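Type 2A phosphatase-associated protein 42 (Saccharomyces cerevisiae, PDB 2V0P) binds the catalytic subunits of type 2A and related protein phosphatases, inhibits SIT4 and takes part in TOR signalling in response to nitrogen source. Local coordinates at residues L118-V128 with L205-I216. Numbering follows the deposited sequence.
Sequences LQDYKLLDPLV and LMRLHHFSLDTI
The carboxylate of Asp-125 lies at the edge of the His-209 imidazole. OD2 of Asp-125 lies almost in the ring plane, 2.8 Å from His-209 NE2, and the bond is nearly straight at 172°. The two flat groups are not coplanar: carboxylate and ring are turned 66° apart. OD2 receives the N-H on its anti side, somewhat out of the carboxylate plane. Phe-211 has Arg-207 O over one ring face, toward the rim, and stacks with Tyr-77. The His-carboxylate bond links two parts of the all-helical, tetratricopeptide repeat-like N-terminal domain: the turn between helices 93-120 and 126-133, and the long helix 199-231. The turn starts with a Schellman motif, in which Lys-122 has positive phi and Leu-123 N returns to Leu-118 O. It ends at Asp-125, the N-cap of helix 126-133. The carboxylate therefore has two jobs. OD1 takes the N-H of Leu-127, while OD2 accepts from His-209 NE2 and also forms a salt bridge with Arg-172 of helix 156-186. These partners would probably favour a charged carboxylate.

Apolar contacts flank the polar pair. Leu-118 sets CD1 against Ser-212 CB at 3.7 Å and CD2 against Leu-208 CD1. Leu-124 adds its CD1 on the same Ser-212 CB. On the other helix of the turn, Val-128 uses both branches. With CG1 anti to the backbone N (chi1 175°), that methyl reaches Ile-216 CD1, and CG2 packs on Leu-213 CD2 at 3.7 Å. Leu-127 CD2 touches the same Leu-213 methyl. Leu-123 and Leu-205 cross at about a right angle and meet through their CD2 methyls.

One water bridges the segments. It accepts from Asp-125 N at 3.0 Å. It donates to Ser-212 OG at 2.9 Å. Ser-212 OG donates to His-209 O at 2.8 Å.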
loop_
_atom_site.group_PDB
_atom_site.type_symbol
_atom_site.label_atom_id
_atom_site.label_comp_id
_atom_site.label_asym_id
_atom_site.label_seq_id
_atom_site.Cartn_x
_atom_site.Cartn_y
_atom_site.Cartn_z
ATOM N N LEU A 118 28.335 -1.888 -5.705
ATOM C CA LEU A 118 28.574 -3.305 -5.968
ATOM C C LEU A 118 28.647 -3.592 -7.468
ATOM O O LEU A 118 29.521 -4.351 -7.940
ATOM C CB LEU A 118 27.558 -4.216 -5.311
ATOM C CG LEU A 118 27.447 -4.318 -3.815
ATOM C CD1 LEU A 118 26.249 -5.191 -3.478
ATOM C CD2 LEU A 118 28.704 -4.885 -3.208
ATOM N N GLN A 119 27.741 -2.968 -8.210
ATOM C CA GLN A 119 27.774 -3.008 -9.654
ATOM C C GLN A 119 29.111 -2.484 -10.223
ATOM O O GLN A 119 29.649 -3.033 -11.164
ATOM C CB GLN A 119 26.601 -2.202 -10.210
ATOM C CG GLN A 119 26.387 -2.356 -11.715
ATOM C CD GLN A 119 25.086 -1.730 -12.166
ATOM O OE1 GLN A 119 24.957 -0.500 -12.233
ATOM N NE2 GLN A 119 24.107 -2.572 -12.482
ATOM N N ASP A 120 29.622 -1.396 -9.663
ATOM C CA ASP A 120 30.903 -0.840 -10.084
ATOM C C ASP A 120 32.072 -1.843 -9.866
ATOM O O ASP A 120 33.060 -1.857 -10.630
ATOM C CB ASP A 120 31.175 0.455 -9.321
ATOM C CG ASP A 120 30.351 1.617 -9.832
ATOM O OD1 ASP A 120 29.855 1.554 -10.967
ATOM O OD2 ASP A 120 30.224 2.607 -9.091
ATOM N N TYR A 121 31.938 -2.676 -8.843
ATOM C CA TYR A 121 32.899 -3.734 -8.539
ATOM C C TYR A 121 32.562 -5.053 -9.205
ATOM O O TYR A 121 33.195 -6.066 -8.965
ATOM C CB TYR A 121 33.059 -3.899 -7.058
ATOM C CG TYR A 121 34.125 -2.939 -6.529
ATOM C CD1 TYR A 121 33.812 -1.617 -6.186
ATOM C CD2 TYR A 121 35.453 -3.335 -6.457
ATOM C CE1 TYR A 121 34.803 -0.727 -5.742
ATOM C CE2 TYR A 121 36.440 -2.461 -6.006
ATOM C CZ TYR A 121 36.128 -1.177 -5.673
ATOM O OH TYR A 121 37.133 -0.350 -5.234
ATOM N N LYS A 122 31.550 -5.021 -10.056
ATOM C CA LYS A 122 31.111 -6.211 -10.774
ATOM C C LYS A 122 30.782 -7.319 -9.784
ATOM O O LYS A 122 31.243 -8.437 -9.939
ATOM C CB LYS A 122 32.177 -6.629 -11.795
ATOM C CG LYS A 122 32.448 -5.586 -12.868
ATOM C CD LYS A 122 33.121 -6.182 -14.102
ATOM C CE LYS A 122 32.146 -7.090 -14.901
ATOM N NZ LYS A 122 32.785 -7.827 -16.030
ATOM N N LEU A 123 29.994 -6.985 -8.753
ATOM C CA LEU A 123 29.591 -7.921 -7.730
ATOM C C LEU A 123 28.088 -8.179 -7.708
ATOM O O LEU A 123 27.627 -9.077 -7.045
ATOM C CB LEU A 123 30.067 -7.488 -6.334
ATOM C CG LEU A 123 31.551 -7.685 -6.014
ATOM C CD1 LEU A 123 31.949 -6.978 -4.729
ATOM C CD2 LEU A 123 31.865 -9.177 -5.948
ATOM N N LEU A 124 27.344 -7.433 -8.484
ATOM C CA LEU A 124 25.910 -7.411 -8.314
ATOM C C LEU A 124 25.207 -8.633 -8.973
ATOM O O LEU A 124 25.256 -8.812 -10.158
ATOM C CB LEU A 124 25.353 -6.049 -8.776
ATOM C CG LEU A 124 23.956 -5.655 -8.227
ATOM C CD1 LEU A 124 23.897 -5.702 -6.711
ATOM C CD2 LEU A 124 23.523 -4.295 -8.741
ATOM N N ASP A 125 24.619 -9.478 -8.156
ATOM C CA ASP A 125 23.654 -10.484 -8.594
ATOM C C ASP A 125 22.805 -9.953 -9.764
ATOM O O ASP A 125 22.264 -8.855 -9.683
ATOM C CB ASP A 125 22.740 -10.815 -7.413
ATOM C CG ASP A 125 21.955 -12.097 -7.611
ATOM O OD1 ASP A 125 21.322 -12.247 -8.670
ATOM O OD2 ASP A 125 21.953 -12.943 -6.693
ATOM N N PRO A 126 22.679 -10.721 -10.850
ATOM C CA PRO A 126 21.967 -10.131 -11.968
ATOM C C PRO A 126 20.468 -9.893 -11.656
ATOM O O PRO A 126 19.867 -9.016 -12.242
ATOM C CB PRO A 126 22.191 -11.127 -13.085
ATOM C CG PRO A 126 22.401 -12.417 -12.399
ATOM C CD PRO A 126 23.089 -12.108 -11.128
ATOM N N LEU A 127 19.901 -10.648 -10.722
ATOM C CA LEU A 127 18.554 -10.453 -10.262
ATOM C C LEU A 127 18.409 -9.049 -9.661
ATOM O O LEU A 127 17.388 -8.356 -9.844
ATOM C CB LEU A 127 18.205 -11.503 -9.218
ATOM C CG LEU A 127 16.738 -11.573 -8.710
ATOM C CD1 LEU A 127 16.376 -12.955 -8.210
ATOM C CD2 LEU A 127 16.466 -10.553 -7.617
ATOM N N VAL A 128 19.440 -8.626 -8.934
ATOM C CA VAL A 128 19.376 -7.334 -8.267
ATOM C C VAL A 128 19.680 -6.278 -9.264
ATOM O O VAL A 128 19.054 -5.226 -9.263
ATOM C CB VAL A 128 20.318 -7.270 -7.051
ATOM C CG1 VAL A 128 20.331 -5.852 -6.426
ATOM C CG2 VAL A 128 19.895 -8.265 -6.003
ATOM N N LEU A 205 32.183 -11.479 1.198
ATOM C CA LEU A 205 31.550 -11.419 -0.096
ATOM C C LEU A 205 30.121 -11.937 -0.050
ATOM O O LEU A 205 29.314 -11.351 -0.679
ATOM C CB LEU A 205 32.315 -12.157 -1.161
ATOM C CG LEU A 205 33.677 -11.498 -1.472
ATOM C CD1 LEU A 205 34.519 -12.448 -2.227
ATOM C CD2 LEU A 205 33.481 -10.204 -2.236
HETATM N N MSE A 206 29.887 -13.064 0.616
HETATM C CA MSE A 206 28.534 -13.637 0.767
HETATM C C MSE A 206 27.670 -12.685 1.584
HETATM O O MSE A 206 26.448 -12.591 1.390
HETATM C CB MSE A 206 28.575 -15.027 1.424
HETATM C CG MSE A 206 27.232 -15.802 1.371
HETATM SE SE MSE A 206 26.713 -16.157 -0.487
HETATM C CE MSE A 206 28.127 -17.411 -0.997
ATOM N N ARG A 207 28.287 -12.027 2.546
ATOM C CA ARG A 207 27.555 -11.103 3.341
ATOM C C ARG A 207 27.048 -9.929 2.425
ATOM O O ARG A 207 25.863 -9.588 2.418
ATOM C CB ARG A 207 28.377 -10.734 4.568
ATOM C CG ARG A 207 27.785 -9.698 5.464
ATOM C CD ARG A 207 28.589 -9.661 6.747
ATOM N NE ARG A 207 28.381 -10.893 7.498
ATOM C CZ ARG A 207 29.258 -11.440 8.335
ATOM N NH1 ARG A 207 30.452 -10.884 8.551
ATOM N NH2 ARG A 207 28.935 -12.566 8.956
ATOM N N LEU A 208 27.918 -9.392 1.575
ATOM C CA LEU A 208 27.481 -8.340 0.655
ATOM C C LEU A 208 26.338 -8.871 -0.238
ATOM O O LEU A 208 25.391 -8.172 -0.531
ATOM C CB LEU A 208 28.656 -7.822 -0.199
ATOM C CG LEU A 208 29.658 -7.077 0.677
ATOM C CD1 LEU A 208 30.877 -6.714 -0.208
ATOM C CD2 LEU A 208 29.158 -5.834 1.314
ATOM N N HIS A 209 26.476 -10.118 -0.670
ATOM C CA HIS A 209 25.493 -10.739 -1.530
ATOM C C HIS A 209 24.102 -10.688 -0.839
ATOM O O HIS A 209 23.180 -10.310 -1.468
ATOM C CB HIS A 209 25.917 -12.174 -1.857
ATOM C CG HIS A 209 25.226 -12.745 -3.050
ATOM N ND1 HIS A 209 25.723 -13.822 -3.755
ATOM C CD2 HIS A 209 24.110 -12.348 -3.701
ATOM C CE1 HIS A 209 24.902 -14.095 -4.754
ATOM N NE2 HIS A 209 23.927 -13.210 -4.745
ATOM N N HIS A 210 24.032 -11.004 0.446
ATOM C CA HIS A 210 22.808 -11.142 1.183
ATOM C C HIS A 210 22.277 -9.724 1.317
ATOM O O HIS A 210 21.127 -9.500 1.056
ATOM C CB HIS A 210 23.066 -11.806 2.523
ATOM C CG HIS A 210 21.994 -11.603 3.522
ATOM N ND1 HIS A 210 22.186 -10.878 4.679
ATOM C CD2 HIS A 210 20.696 -11.979 3.526
ATOM C CE1 HIS A 210 21.051 -10.822 5.355
ATOM N NE2 HIS A 210 20.134 -11.485 4.677
ATOM N N PHE A 211 23.179 -8.779 1.637
ATOM C CA PHE A 211 22.810 -7.364 1.696
ATOM C C PHE A 211 22.138 -6.798 0.433
ATOM O O PHE A 211 21.138 -6.068 0.534
ATOM C CB PHE A 211 23.993 -6.523 2.148
ATOM C CG PHE A 211 24.487 -6.857 3.501
ATOM C CD1 PHE A 211 23.748 -7.573 4.382
ATOM C CD2 PHE A 211 25.745 -6.344 3.923
ATOM C CE1 PHE A 211 24.228 -7.842 5.695
ATOM C CE2 PHE A 211 26.222 -6.590 5.182
ATOM C CZ PHE A 211 25.486 -7.343 6.080
ATOM N N SER A 212 22.655 -7.133 -0.738
ATOM C CA SER A 212 22.109 -6.656 -1.966
ATOM C C SER A 212 20.677 -7.200 -2.181
ATOM O O SER A 212 19.824 -6.463 -2.648
ATOM C CB SER A 212 23.020 -7.007 -3.152
ATOM O OG SER A 212 22.842 -8.346 -3.498
ATOM N N LEU A 213 20.422 -8.440 -1.799
ATOM C CA LEU A 213 19.094 -8.989 -1.901
ATOM C C LEU A 213 18.164 -8.295 -0.846
ATOM O O LEU A 213 17.139 -7.840 -1.228
ATOM C CB LEU A 213 19.118 -10.490 -1.794
ATOM C CG LEU A 213 19.797 -11.090 -3.057
ATOM C CD1 LEU A 213 20.370 -12.397 -2.701
ATOM C CD2 LEU A 213 18.779 -11.276 -4.209
ATOM N N ASP A 214 18.575 -8.213 0.418
ATOM C CA ASP A 214 17.843 -7.548 1.463
ATOM C C ASP A 214 17.448 -6.163 1.023
ATOM O O ASP A 214 16.337 -5.777 1.236
ATOM C CB ASP A 214 18.702 -7.417 2.751
ATOM C CG ASP A 214 17.874 -6.926 3.968
ATOM O OD1 ASP A 214 16.801 -7.532 4.233
ATOM O OD2 ASP A 214 18.293 -5.962 4.652
ATOM N N THR A 215 18.360 -5.441 0.387
ATOM C CA THR A 215 18.182 -4.065 -0.121
ATOM C C THR A 215 16.946 -3.923 -0.998
ATOM O O THR A 215 16.198 -2.971 -0.861
ATOM C CB THR A 215 19.482 -3.571 -0.854
ATOM O OG1 THR A 215 20.483 -3.454 0.124
ATOM C CG2 THR A 215 19.349 -2.213 -1.527
ATOM N N ILE A 216 16.717 -4.874 -1.893
ATOM C CA ILE A 216 15.559 -4.760 -2.737
ATOM C C ILE A 216 14.281 -4.680 -1.858
ATOM O O ILE A 216 13.473 -3.860 -2.120
ATOM C CB ILE A 216 15.474 -5.878 -3.807
ATOM C CG1 ILE A 216 16.622 -5.766 -4.830
ATOM C CG2 ILE A 216 14.090 -5.878 -4.485
ATOM C CD1 ILE A 216 16.782 -4.478 -5.532
HETATM O O HOH W 1 25.053 -9.149 -5.249
#